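Local coordinates for putative carboxynorspermidine decarboxylase protein (Sinorhizobium meliloti, PDB 3MT1) that probably catalyses the pyridoxal-phosphate-dependent decarboxylation of carboxynorspermidine and carboxyspermidine to norspermidine and spermidine, at residues L34-F39 against D53-S58; P231-I236 against A322-V327; L187-D192 against D221-Q226; S28-L33 against A214-F219. One frame throughout, in Å; residues are numbered along the deposited sequence.

Contact 1. Residues L34-F39 against D53-S58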
loop_
_atom_site.group_PDB
_atom_site.type_symbol
_atom_site.label_atom_id
_atom_site.label_comp_id
_atom_site.label_asym_id
_atom_site.label_seq_id
_atom_site.Cartn_x
_atom_site.Cartn_y
_atom_site.Cartn_z
ATOM N N LEU B 34 -19.262 0.745 -12.850
ATOM C CA LEU B 34 -17.821 0.645 -12.616
ATOM C C LEU B 34 -17.590 0.372 -11.132
ATOM O O LEU B 34 -18.097 1.111 -10.304
ATOM C CB LEU B 34 -17.130 1.961 -13.010
ATOM C CG LEU B 34 -15.633 2.153 -12.736
ATOM C CD1 LEU B 34 -14.790 1.035 -13.419
ATOM C CD2 LEU B 34 -15.152 3.535 -13.168
ATOM N N ALA B 35 -16.845 -0.665 -10.786
ATOM C CA ALA B 35 -16.475 -0.869 -9.354
ATOM C C ALA B 35 -15.314 0.031 -8.951
ATOM O O ALA B 35 -14.183 -0.193 -9.394
ATOM C CB ALA B 35 -16.156 -2.327 -9.051
ATOM N N LEU B 36 -15.603 1.069 -8.155
ATOM C CA LEU B 36 -14.589 2.061 -7.803
ATOM C C LEU B 36 -13.417 1.500 -6.966
ATOM O O LEU B 36 -12.346 2.063 -6.983
ATOM C CB LEU B 36 -15.213 3.286 -7.176
ATOM C CG LEU B 36 -16.175 4.108 -8.065
ATOM C CD1 LEU B 36 -16.574 5.431 -7.396
ATOM C CD2 LEU B 36 -15.531 4.423 -9.409
ATOM N N LYS B 37 -13.593 0.353 -6.299
ATOM C CA LYS B 37 -12.480 -0.260 -5.567
ATOM C C LYS B 37 -11.327 -0.679 -6.496
ATOM O O LYS B 37 -10.158 -0.696 -6.088
ATOM C CB LYS B 37 -12.926 -1.396 -4.638
ATOM C CG LYS B 37 -13.390 -2.636 -5.329
ATOM C CD LYS B 37 -13.937 -3.709 -4.357
ATOM C CE LYS B 37 -14.611 -4.827 -5.183
ATOM N NZ LYS B 37 -15.396 -5.808 -4.331
ATOM N N CYS B 38 -11.647 -0.978 -7.753
ATOM C CA CYS B 38 -10.651 -1.422 -8.698
ATOM C C CYS B 38 -9.981 -0.226 -9.385
ATOM O O CYS B 38 -8.742 -0.209 -9.590
ATOM C CB CYS B 38 -11.311 -2.339 -9.710
ATOM S SG CYS B 38 -10.358 -2.535 -11.224
ATOM N N PHE B 39 -10.806 0.776 -9.734
ATOM C CA PHE B 39 -10.376 1.879 -10.616
ATOM C C PHE B 39 -11.238 3.089 -10.364
ATOM O O PHE B 39 -12.433 3.019 -10.512
ATOM C CB PHE B 39 -10.527 1.465 -12.054
ATOM C CG PHE B 39 -10.050 2.484 -13.040
ATOM C CD1 PHE B 39 -10.955 3.417 -13.607
ATOM C CD2 PHE B 39 -8.719 2.484 -13.462
ATOM C CE1 PHE B 39 -10.521 4.364 -14.566
ATOM C CE2 PHE B 39 -8.261 3.437 -14.402
ATOM C CZ PHE B 39 -9.161 4.372 -14.971
ATOM N N ASP B 53 -23.579 2.661 -16.724
ATOM C CA ASP B 53 -24.828 3.074 -16.058
ATOM C C ASP B 53 -24.615 3.691 -14.672
ATOM O O ASP B 53 -25.598 4.068 -14.026
ATOM C CB ASP B 53 -25.811 1.893 -15.966
ATOM C CG ASP B 53 -26.273 1.412 -17.334
ATOM O OD1 ASP B 53 -27.187 2.059 -17.912
ATOM O OD2 ASP B 53 -25.730 0.387 -17.839
ATOM N N GLY B 54 -23.359 3.801 -14.232
ATOM C CA GLY B 54 -23.037 4.228 -12.885
ATOM C C GLY B 54 -21.821 3.550 -12.243
ATOM O O GLY B 54 -20.963 2.961 -12.919
ATOM N N THR B 55 -21.764 3.613 -10.929
ATOM C CA THR B 55 -20.610 3.157 -10.174
ATOM C C THR B 55 -21.153 2.386 -9.014
ATOM O O THR B 55 -22.285 2.584 -8.630
ATOM C CB THR B 55 -19.803 4.393 -9.570
ATOM O OG1 THR B 55 -20.634 5.161 -8.666
ATOM C CG2 THR B 55 -19.299 5.324 -10.694
ATOM N N THR B 56 -20.360 1.496 -8.458
ATOM C CA THR B 56 -20.687 0.900 -7.176
ATOM C C THR B 56 -19.500 1.139 -6.215
ATOM O O THR B 56 -18.387 1.237 -6.645
ATOM C CB THR B 56 -21.058 -0.594 -7.322
ATOM O OG1 THR B 56 -21.574 -1.073 -6.078
ATOM C CG2 THR B 56 -19.821 -1.466 -7.720
ATOM N N SER B 57 -19.764 1.240 -4.930
ATOM C CA SER B 57 -18.795 1.721 -3.960
ATOM C C SER B 57 -18.771 0.892 -2.714
ATOM O O SER B 57 -19.773 0.309 -2.362
ATOM C CB SER B 57 -19.222 3.096 -3.476
ATOM O OG SER B 57 -19.009 4.051 -4.473
ATOM N N SER B 58 -17.676 0.924 -1.977
ATOM C CA SER B 58 -17.666 0.273 -0.681
ATOM C C SER B 58 -17.277 1.157 0.475
ATOM O O SER B 58 -16.887 0.655 1.505
ATOM C CB SER B 58 -16.783 -0.970 -0.714
ATOM O OG SER B 58 -15.603 -0.711 -1.448
#
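Peptide groups are the flat groups that meet here. In the plane of the Gly54 carbonyl, on a lone pair, sits Leu34 N, 2.8 Å from Gly54 O. The Leu34 carbonyl is met obliquely: Thr56 N stands 34° above its plane, off the lone pair, 2.9 Å from Leu34 O, and Thr55 CA adds a CA-H...O contact to the same oxygen. Leu36 N then bonds Thr56 O at 3.2 Å, almost along the C=O axis. Together these bonds form the ladder of a parallel pair, with Leu34 beside Thr55 and Ala35 beside Thr56. Beyond the ladder, Leu36 CG lies anti to its carbonyl carbon (chi1 -63°), so the side chain crosses Thr55 obliquely, with CG 3.9 Å from Thr55 CB and CD1 4.0 Å from Ser57 OG. On the face of Ala35 and Thr56, Thr56 CG2 packs 3.8 Å from Ala35 CA. An alanine at Leu36 would keep the backbone bond but would probably leave Thr55 and Ser57 poorly packed, since both methyl branches go. The pair belongs to a beta-alpha-beta unit of the eight-stranded barrel: strand 31-35, helix 45-49, strand 54-57. Phe45 and Met48 of that helix touch Leu34, Phe45 also touches Leu36, and helix 60-70 packs on Thr55 through Phe70 and on Ser57 through Glu62 and Val63.

Contact 2. Residues P231-I236 against A322-V327. With SO4 (sulfate ion), chain D.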
loop_
_atom_site.group_PDB
_atom_site.type_symbol
_atom_site.label_atom_id
_atom_site.label_comp_id
_atom_site.label_asym_id
_atom_site.label_seq_id
_atom_site.Cartn_x
_atom_site.Cartn_y
_atom_site.Cartn_z
ATOM N N PRO B 231 -18.649 -4.509 -13.268
ATOM C CA PRO B 231 -17.287 -4.837 -13.714
ATOM C C PRO B 231 -16.202 -3.921 -13.153
ATOM O O PRO B 231 -16.219 -2.712 -13.402
ATOM C CB PRO B 231 -17.374 -4.620 -15.218
ATOM C CG PRO B 231 -18.530 -3.574 -15.378
ATOM C CD PRO B 231 -19.514 -4.022 -14.367
ATOM N N GLY B 232 -15.237 -4.498 -12.440
ATOM C CA GLY B 232 -14.014 -3.773 -12.075
ATOM C C GLY B 232 -12.939 -3.981 -13.128
ATOM O O GLY B 232 -12.836 -3.248 -14.125
ATOM N N GLU B 233 -12.158 -5.025 -12.928
ATOM C CA GLU B 233 -11.124 -5.437 -13.875
ATOM C C GLU B 233 -11.578 -5.460 -15.326
ATOM O O GLU B 233 -10.828 -5.061 -16.227
ATOM C CB GLU B 233 -10.572 -6.795 -13.473
ATOM C CG GLU B 233 -9.278 -7.160 -14.219
ATOM C CD GLU B 233 -8.029 -6.330 -13.786
ATOM O OE1 GLU B 233 -7.904 -5.973 -12.582
ATOM O OE2 GLU B 233 -7.175 -6.059 -14.679
ATOM N N ALA B 234 -12.791 -5.917 -15.587
ATOM C CA ALA B 234 -13.192 -6.030 -16.984
ATOM C C ALA B 234 -13.355 -4.676 -17.729
ATOM O O ALA B 234 -13.298 -4.613 -18.964
ATOM C CB ALA B 234 -14.424 -6.897 -17.116
ATOM N N SER B 235 -13.551 -3.591 -16.991
ATOM C CA SER B 235 -13.621 -2.270 -17.608
ATOM C C SER B 235 -12.277 -1.787 -18.139
ATOM O O SER B 235 -12.208 -1.030 -19.114
ATOM C CB SER B 235 -14.102 -1.257 -16.571
ATOM O OG SER B 235 -15.316 -1.706 -16.016
ATOM N N ILE B 236 -11.215 -2.247 -17.495
ATOM C CA ILE B 236 -9.966 -1.550 -17.534
ATOM C C ILE B 236 -8.823 -2.440 -18.049
ATOM O O ILE B 236 -7.680 -1.993 -18.187
ATOM C CB ILE B 236 -9.738 -0.947 -16.133
ATOM C CG1 ILE B 236 -9.465 0.510 -16.258
ATOM C CG2 ILE B 236 -8.776 -1.728 -15.200
ATOM C CD1 ILE B 236 -10.734 1.278 -16.329
ATOM N N ALA B 322 -3.866 -1.039 -14.884
ATOM C CA ALA B 322 -4.901 -0.093 -14.398
ATOM C C ALA B 322 -5.663 -0.513 -13.132
ATOM O O ALA B 322 -6.030 0.344 -12.311
ATOM C CB ALA B 322 -5.884 0.274 -15.508
ATOM N N GLY B 323 -5.935 -1.807 -12.981
ATOM C CA GLY B 323 -6.752 -2.283 -11.880
ATOM C C GLY B 323 -5.997 -2.493 -10.581
ATOM O O GLY B 323 -4.904 -3.119 -10.559
ATOM N N TYR B 324 -6.580 -1.992 -9.487
ATOM C CA TYR B 324 -6.067 -2.273 -8.159
ATOM C C TYR B 324 -4.616 -1.787 -8.043
ATOM O O TYR B 324 -3.826 -2.299 -7.233
ATOM C CB TYR B 324 -6.199 -3.786 -7.825
ATOM C CG TYR B 324 -7.635 -4.245 -7.790
ATOM C CD1 TYR B 324 -8.484 -3.898 -6.717
ATOM C CD2 TYR B 324 -8.182 -4.965 -8.867
ATOM C CE1 TYR B 324 -9.855 -4.297 -6.704
ATOM C CE2 TYR B 324 -9.522 -5.371 -8.875
ATOM C CZ TYR B 324 -10.344 -5.048 -7.795
ATOM O OH TYR B 324 -11.670 -5.443 -7.845
ATOM N N THR B 325 -4.260 -0.808 -8.866
ATOM C CA THR B 325 -2.914 -0.247 -8.804
ATOM C C THR B 325 -3.002 1.189 -8.300
ATOM O O THR B 325 -2.594 1.481 -7.196
ATOM C CB THR B 325 -2.244 -0.277 -10.168
ATOM O OG1 THR B 325 -3.097 0.412 -11.107
ATOM C CG2 THR B 325 -1.995 -1.750 -10.623
HETATM N N MSE B 326 -3.604 2.068 -9.096
HETATM C CA MSE B 326 -3.725 3.465 -8.738
HETATM C C MSE B 326 -4.466 3.695 -7.440
HETATM O O MSE B 326 -4.133 4.606 -6.720
HETATM C CB MSE B 326 -4.388 4.262 -9.856
HETATM C CG MSE B 326 -3.373 4.841 -10.823
HETATM SE SE MSE B 326 -4.038 5.281 -12.643
HETATM C CE MSE B 326 -4.534 3.447 -13.128
ATOM N N VAL B 327 -5.469 2.893 -7.145
ATOM C CA VAL B 327 -6.279 3.124 -5.957
ATOM C C VAL B 327 -5.523 2.809 -4.631
ATOM O O VAL B 327 -6.022 3.080 -3.547
ATOM C CB VAL B 327 -7.557 2.250 -5.997
ATOM C CG1 VAL B 327 -8.661 2.870 -6.932
ATOM C CG2 VAL B 327 -7.185 0.811 -6.374
HETATM S S SO4 D . -13.533 -7.154 -10.222
HETATM O O1 SO4 D . -13.069 -8.514 -9.989
HETATM O O2 SO4 D . -12.416 -6.262 -10.479
HETATM O O3 SO4 D . -14.381 -7.244 -11.416
HETATM O O4 SO4 D . -14.340 -6.661 -9.096
#
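Sulfate O2 is the best-held polar atom, gripped by two donors: Glu233 N at 2.8 Å from O2, along a nearly straight bond (171° at the hydrogen), and Tyr324 OH at 2.9 Å from O2. The sulfate's O3 takes Gly232 N at 3.1 Å, and Gly199 N also bonds the ion. This anion site at the start of the short, weakly bonded helix 233-236 is consistent with the phosphate site of the barrel-type pyridoxal phosphate decarboxylases, although the sulfate itself probably came from the crystallisation liquor. The N-terminal N-H groups of the helix would probably favour a negative group there, and Gly232 suits the spot because a side chain would run into O2. Tyr324 brings in the loop between strands 315-318 and 339-343, joining the barrel to the sheet domain. Glu233, predicted to bind substrate, bends at chi2 and sets its carboxylate at the edge of the Tyr324 ring, the two planes 20° apart, with Glu233 OE1 3.9 Å from Tyr324 CD2. The same oxygen sits so near Gly323 CA that any CB on that glycine would collide with it. Deeper in, the touch is apolar: Ile236 CG2 meets Ala322 CB at 3.5 Å.

Contact 3. Residues L187-D192 against D221-Q226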
loop_
_atom_site.group_PDB
_atom_site.type_symbol
_atom_site.label_atom_id
_atom_site.label_comp_id
_atom_site.label_asym_id
_atom_site.label_seq_id
_atom_site.Cartn_x
_atom_site.Cartn_y
_atom_site.Cartn_z
ATOM N N LEU B 187 -36.717 -16.638 -3.793
ATOM C CA LEU B 187 -36.629 -15.264 -3.282
ATOM C C LEU B 187 -36.369 -14.182 -4.342
ATOM O O LEU B 187 -36.935 -13.090 -4.280
ATOM C CB LEU B 187 -35.560 -15.186 -2.192
ATOM C CG LEU B 187 -35.897 -15.933 -0.890
ATOM C CD1 LEU B 187 -34.738 -15.863 0.075
ATOM C CD2 LEU B 187 -37.167 -15.382 -0.226
ATOM N N ILE B 188 -35.502 -14.491 -5.304
ATOM C CA ILE B 188 -35.158 -13.555 -6.378
ATOM C C ILE B 188 -36.404 -13.099 -7.157
ATOM O O ILE B 188 -36.601 -11.902 -7.369
ATOM C CB ILE B 188 -34.052 -14.148 -7.302
ATOM C CG1 ILE B 188 -32.723 -14.287 -6.515
ATOM C CG2 ILE B 188 -33.861 -13.298 -8.548
ATOM C CD1 ILE B 188 -31.653 -15.185 -7.169
ATOM N N ALA B 189 -37.256 -14.043 -7.542
ATOM C CA ALA B 189 -38.535 -13.733 -8.217
ATOM C C ALA B 189 -39.326 -12.619 -7.524
ATOM O O ALA B 189 -40.001 -11.835 -8.197
ATOM C CB ALA B 189 -39.417 -15.004 -8.359
ATOM N N ARG B 190 -39.214 -12.544 -6.194
ATOM C CA ARG B 190 -40.052 -11.657 -5.368
ATOM C C ARG B 190 -39.522 -10.224 -5.253
ATOM O O ARG B 190 -40.245 -9.325 -4.821
ATOM C CB ARG B 190 -40.261 -12.250 -3.963
ATOM C CG ARG B 190 -41.053 -13.554 -3.910
ATOM C CD ARG B 190 -41.008 -14.209 -2.510
ATOM N NE ARG B 190 -41.343 -13.260 -1.439
ATOM C CZ ARG B 190 -41.330 -13.528 -0.131
ATOM N NH1 ARG B 190 -41.006 -14.743 0.316
ATOM N NH2 ARG B 190 -41.641 -12.565 0.735
ATOM N N VAL B 191 -38.269 -10.004 -5.630
ATOM C CA VAL B 191 -37.695 -8.663 -5.566
ATOM C C VAL B 191 -37.641 -8.099 -6.960
ATOM O O VAL B 191 -38.005 -8.779 -7.913
ATOM C CB VAL B 191 -36.288 -8.633 -4.933
ATOM C CG1 VAL B 191 -36.345 -9.102 -3.505
ATOM C CG2 VAL B 191 -35.317 -9.473 -5.720
ATOM N N ASP B 192 -37.189 -6.859 -7.108
ATOM C CA ASP B 192 -37.192 -6.321 -8.443
ATOM C C ASP B 192 -35.848 -5.918 -9.023
ATOM O O ASP B 192 -35.800 -5.431 -10.139
ATOM C CB ASP B 192 -38.298 -5.269 -8.633
ATOM C CG ASP B 192 -38.142 -4.116 -7.728
ATOM O OD1 ASP B 192 -36.975 -3.795 -7.479
ATOM O OD2 ASP B 192 -39.158 -3.549 -7.262
ATOM N N ASP B 221 -35.560 -12.425 -17.532
ATOM C CA ASP B 221 -36.916 -12.726 -18.018
ATOM C C ASP B 221 -37.667 -13.641 -17.051
ATOM O O ASP B 221 -38.749 -13.308 -16.583
ATOM C CB ASP B 221 -36.881 -13.337 -19.427
ATOM C CG ASP B 221 -36.838 -12.282 -20.531
ATOM O OD1 ASP B 221 -36.935 -11.069 -20.232
ATOM O OD2 ASP B 221 -36.710 -12.662 -21.715
ATOM N N ARG B 222 -37.073 -14.785 -16.746
ATOM C CA ARG B 222 -37.621 -15.713 -15.777
ATOM C C ARG B 222 -38.035 -15.001 -14.484
ATOM O O ARG B 222 -39.171 -15.142 -14.042
ATOM C CB ARG B 222 -36.603 -16.834 -15.486
ATOM C CG ARG B 222 -36.954 -17.740 -14.307
ATOM C CD ARG B 222 -35.987 -18.881 -14.164
ATOM N NE ARG B 222 -36.352 -19.983 -15.037
ATOM C CZ ARG B 222 -35.960 -21.242 -14.856
ATOM N NH1 ARG B 222 -35.183 -21.576 -13.825
ATOM N NH2 ARG B 222 -36.350 -22.173 -15.711
ATOM N N TYR B 223 -37.128 -14.221 -13.893
ATOM C CA TYR B 223 -37.374 -13.677 -12.551
ATOM C C TYR B 223 -38.018 -12.287 -12.490
ATOM O O TYR B 223 -38.409 -11.838 -11.410
ATOM C CB TYR B 223 -36.108 -13.767 -11.685
ATOM C CG TYR B 223 -35.669 -15.202 -11.440
ATOM C CD1 TYR B 223 -36.364 -16.019 -10.539
ATOM C CD2 TYR B 223 -34.584 -15.755 -12.127
ATOM C CE1 TYR B 223 -35.985 -17.331 -10.323
ATOM C CE2 TYR B 223 -34.196 -17.071 -11.912
ATOM C CZ TYR B 223 -34.898 -17.854 -11.009
ATOM O OH TYR B 223 -34.539 -19.172 -10.796
ATOM N N GLY B 224 -38.152 -11.627 -13.640
ATOM C CA GLY B 224 -38.677 -10.248 -13.710
ATOM C C GLY B 224 -37.915 -9.231 -12.855
ATOM O O GLY B 224 -38.529 -8.453 -12.116
ATOM N N VAL B 225 -36.579 -9.267 -12.945
ATOM C CA VAL B 225 -35.680 -8.376 -12.202
ATOM C C VAL B 225 -34.774 -7.595 -13.162
ATOM O O VAL B 225 -34.489 -8.057 -14.260
ATOM C CB VAL B 225 -34.754 -9.154 -11.168
ATOM C CG1 VAL B 225 -35.560 -9.804 -10.015
ATOM C CG2 VAL B 225 -33.852 -10.178 -11.853
ATOM N N GLN B 226 -34.327 -6.414 -12.751
ATOM C CA GLN B 226 -33.246 -5.734 -13.464
ATOM C C GLN B 226 -31.863 -6.275 -13.005
ATOM O O GLN B 226 -31.575 -6.371 -11.800
ATOM C CB GLN B 226 -33.331 -4.220 -13.276
ATOM C CG GLN B 226 -32.144 -3.469 -13.854
ATOM C CD GLN B 226 -32.173 -3.399 -15.384
ATOM O OE1 GLN B 226 -33.190 -3.004 -15.976
ATOM N NE2 GLN B 226 -31.043 -3.750 -16.026
#
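Tyr223 lies obliquely across Ile188, whose CG2 comes within 3.9 Å of Tyr223 CB. Both residues belong to the C-terminal ends of helices on the outside of the beta/alpha barrel, 170-190 and 209-223, which lead into the adjacent parallel strands 193-195 and 226-229. Ile188 CG2 stands anti to the backbone N, and this turns the methyl towards the base of the ring. Ala189 CB sits at the ring's edge, in its plane, 3.9 Å from Tyr223 CD1. From within its own helix Arg222 covers one face, its CG 3.6 Å above the ring centre. The Tyr223 hydroxyl is tied elsewhere, to Glu181 of helix 170-190, which also forms a salt bridge with Arg222, so three side chains link the two helices.

At Gly224 the chain takes positive phi (56°), a turn that favours glycine, and leaves the helix. Val225 then points back at the first segment. Its CG1, anti to the carbonyl carbon, points at two backbone oxygens of the helix end, 3.4 Å from Val191 O and 3.5 Å from Ile188 O, and also packs on Ile188 CG2. Phe159, Val194 and Phe219 also pack on Ile188. Gln226 sends its side chain the other way, NE2 bonding Gly29 O, while its backbone starts the last barrel strand. There Gln226 N donates to Asp192 O at 3.2 Å, straight at the hydrogen (169°) but approaching from 41° above the carbonyl plane.

Contact 4. Residues S28-L33 against A214-F219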
loop_
_atom_site.group_PDB
_atom_site.type_symbol
_atom_site.label_atom_id
_atom_site.label_comp_id
_atom_site.label_asym_id
_atom_site.label_seq_id
_atom_site.Cartn_x
_atom_site.Cartn_y
_atom_site.Cartn_z
ATOM N N SER B 28 -28.414 -7.473 -23.580
ATOM C CA SER B 28 -28.897 -8.116 -22.378
ATOM C C SER B 28 -29.967 -7.303 -21.720
ATOM O O SER B 28 -30.845 -7.871 -21.093
ATOM C CB SER B 28 -27.754 -8.311 -21.362
ATOM O OG SER B 28 -27.145 -7.068 -21.028
ATOM N N GLY B 29 -29.875 -5.972 -21.814
ATOM C CA GLY B 29 -30.698 -5.073 -20.990
ATOM C C GLY B 29 -30.214 -5.025 -19.545
ATOM O O GLY B 29 -30.871 -4.462 -18.664
ATOM N N ALA B 30 -29.060 -5.633 -19.286
ATOM C CA ALA B 30 -28.468 -5.591 -17.964
ATOM C C ALA B 30 -27.762 -4.239 -17.858
ATOM O O ALA B 30 -27.426 -3.623 -18.877
ATOM C CB ALA B 30 -27.510 -6.747 -17.768
ATOM N N LYS B 31 -27.583 -3.741 -16.640
ATOM C CA LYS B 31 -26.876 -2.469 -16.462
ATOM C C LYS B 31 -25.488 -2.751 -15.893
ATOM O O LYS B 31 -25.298 -3.733 -15.233
ATOM C CB LYS B 31 -27.689 -1.520 -15.580
ATOM C CG LYS B 31 -28.864 -0.848 -16.335
ATOM C CD LYS B 31 -29.736 -0.011 -15.413
ATOM C CE LYS B 31 -31.028 0.385 -16.102
ATOM N NZ LYS B 31 -30.811 1.626 -16.899
ATOM N N ALA B 32 -24.520 -1.894 -16.190
ATOM C CA ALA B 32 -23.138 -2.083 -15.760
ATOM C C ALA B 32 -22.682 -0.879 -14.966
ATOM O O ALA B 32 -22.862 0.281 -15.418
ATOM C CB ALA B 32 -22.211 -2.260 -16.972
ATOM N N LEU B 33 -22.074 -1.158 -13.809
ATOM C CA LEU B 33 -21.539 -0.126 -12.933
ATOM C C LEU B 33 -20.037 -0.331 -12.739
ATOM O O LEU B 33 -19.581 -1.451 -12.506
ATOM C CB LEU B 33 -22.253 -0.153 -11.593
ATOM C CG LEU B 33 -23.768 -0.279 -11.567
ATOM C CD1 LEU B 33 -24.286 -0.550 -10.151
ATOM C CD2 LEU B 33 -24.406 0.962 -12.113
ATOM N N ALA B 214 -27.382 -13.462 -23.794
ATOM C CA ALA B 214 -28.591 -14.272 -23.925
ATOM C C ALA B 214 -28.906 -14.973 -22.609
ATOM O O ALA B 214 -30.061 -15.145 -22.239
ATOM C CB ALA B 214 -28.412 -15.281 -25.025
ATOM N N ARG B 215 -27.865 -15.370 -21.898
ATOM C CA ARG B 215 -28.036 -16.005 -20.605
ATOM C C ARG B 215 -28.506 -14.970 -19.562
ATOM O O ARG B 215 -29.289 -15.305 -18.663
ATOM C CB ARG B 215 -26.729 -16.700 -20.180
ATOM C CG ARG B 215 -26.785 -17.356 -18.820
ATOM C CD ARG B 215 -27.727 -18.573 -18.814
ATOM N NE ARG B 215 -27.857 -19.201 -17.487
ATOM C CZ ARG B 215 -28.861 -18.963 -16.639
ATOM N NH1 ARG B 215 -29.821 -18.104 -16.953
ATOM N NH2 ARG B 215 -28.906 -19.581 -15.473
ATOM N N LEU B 216 -28.021 -13.728 -19.696
ATOM C CA LEU B 216 -28.452 -12.617 -18.866
ATOM C C LEU B 216 -29.939 -12.329 -19.104
ATOM O O LEU B 216 -30.716 -12.209 -18.148
ATOM C CB LEU B 216 -27.572 -11.371 -19.105
ATOM C CG LEU B 216 -26.095 -11.392 -18.612
ATOM C CD1 LEU B 216 -25.320 -10.132 -18.923
ATOM C CD2 LEU B 216 -25.998 -11.670 -17.145
ATOM N N ARG B 217 -30.336 -12.263 -20.378
ATOM C CA ARG B 217 -31.735 -12.058 -20.737
ATOM C C ARG B 217 -32.666 -13.056 -20.044
ATOM O O ARG B 217 -33.692 -12.672 -19.475
ATOM C CB ARG B 217 -31.930 -12.139 -22.253
ATOM C CG ARG B 217 -31.809 -10.805 -22.987
ATOM C CD ARG B 217 -33.009 -10.509 -23.904
ATOM N NE ARG B 217 -32.837 -9.221 -24.577
ATOM C CZ ARG B 217 -33.186 -8.039 -24.068
ATOM N NH1 ARG B 217 -33.749 -7.950 -22.872
ATOM N NH2 ARG B 217 -32.967 -6.924 -24.752
ATOM N N ALA B 218 -32.291 -14.330 -20.095
ATOM C CA ALA B 218 -33.149 -15.414 -19.608
ATOM C C ALA B 218 -33.323 -15.385 -18.077
ATOM O O ALA B 218 -34.398 -15.680 -17.544
ATOM C CB ALA B 218 -32.620 -16.749 -20.077
ATOM N N PHE B 219 -32.267 -15.023 -17.371
ATOM C CA PHE B 219 -32.366 -14.874 -15.939
ATOM C C PHE B 219 -33.293 -13.706 -15.620
ATOM O O PHE B 219 -34.162 -13.818 -14.768
ATOM C CB PHE B 219 -30.996 -14.625 -15.334
ATOM C CG PHE B 219 -31.014 -14.511 -13.852
ATOM C CD1 PHE B 219 -31.279 -13.291 -13.241
ATOM C CD2 PHE B 219 -30.760 -15.629 -13.057
ATOM C CE1 PHE B 219 -31.301 -13.188 -11.859
ATOM C CE2 PHE B 219 -30.784 -15.545 -11.675
ATOM C CZ PHE B 219 -31.054 -14.322 -11.068
#
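Ser28 and Leu216 meet flank to flank, CB against CB at 3.8 Å, where the end of helix 11-28 runs past helix 209-223 on the outside of the barrel. This is the closing seam of the beta/alpha barrel: strand 31-35, which follows Ser28, pairs with the last strand, 226-229, through backbone bonds of Lys31 and Leu33. Leu216 CG is anti to its carbonyl carbon, so the side chain reaches past Ser28, and CD1 comes 3.9 Å from Ser28 CB and 4.2 Å from Ala30 CB. The serine hydroxyl takes the crowded position between backbone N and carbonyl carbon (chi1 58°), which turns OG back over its own chain. There it accepts Ala30 N at 3.0 Å from Ser28 OG, making an ST turn, and it also bonds Val24 O one helical turn earlier. Gly29, inside that turn, has positive phi. Replacing Ser28 with alanine would remove OG and with it both bonds, and would probably leave the turn from helix to strand less firmly fixed. Arg217, the next residue of the helix, reaches the backbone of Ser28 instead. Its chain bends at chi2 and lays one face of the guanidinium over the carbonyl of Ser28, the oxygen 3.4 Å above the plane and offset toward the rim. The angle between Arg217 NH1 and Ser28 O is too poor for a hydrogen bond, so this is contact over a face, and because Arg217 also touches a crystal neighbour, its pose may partly reflect the lattice. Lower on the same side chain, Arg217 CG rests 3.6 Å from Ser28 O.

From the N terminus, residues 28-33 open contact 4 and run straight on into 34-39, which contact 1 ties to 53-58, closing a short beta-alpha-beta loop wholly within the span of contact 4. Residues 187-192 then open contact 3 before 214-219 close contact 4, and 221-226 close contact 3 afterwards, so these two cross; both use helix 209-223, and they touch where Gln226 meets Gly29. Contact 2 starts only after both, at 231-236, and closes at 322-327. Contacts 1, 3 and 4 thus tie neighbouring strands and outer helices of the barrel, the last joining its two ends, while contact 2 brings the sheet domain's loop to the barrel and touches contact 1 at Cys38.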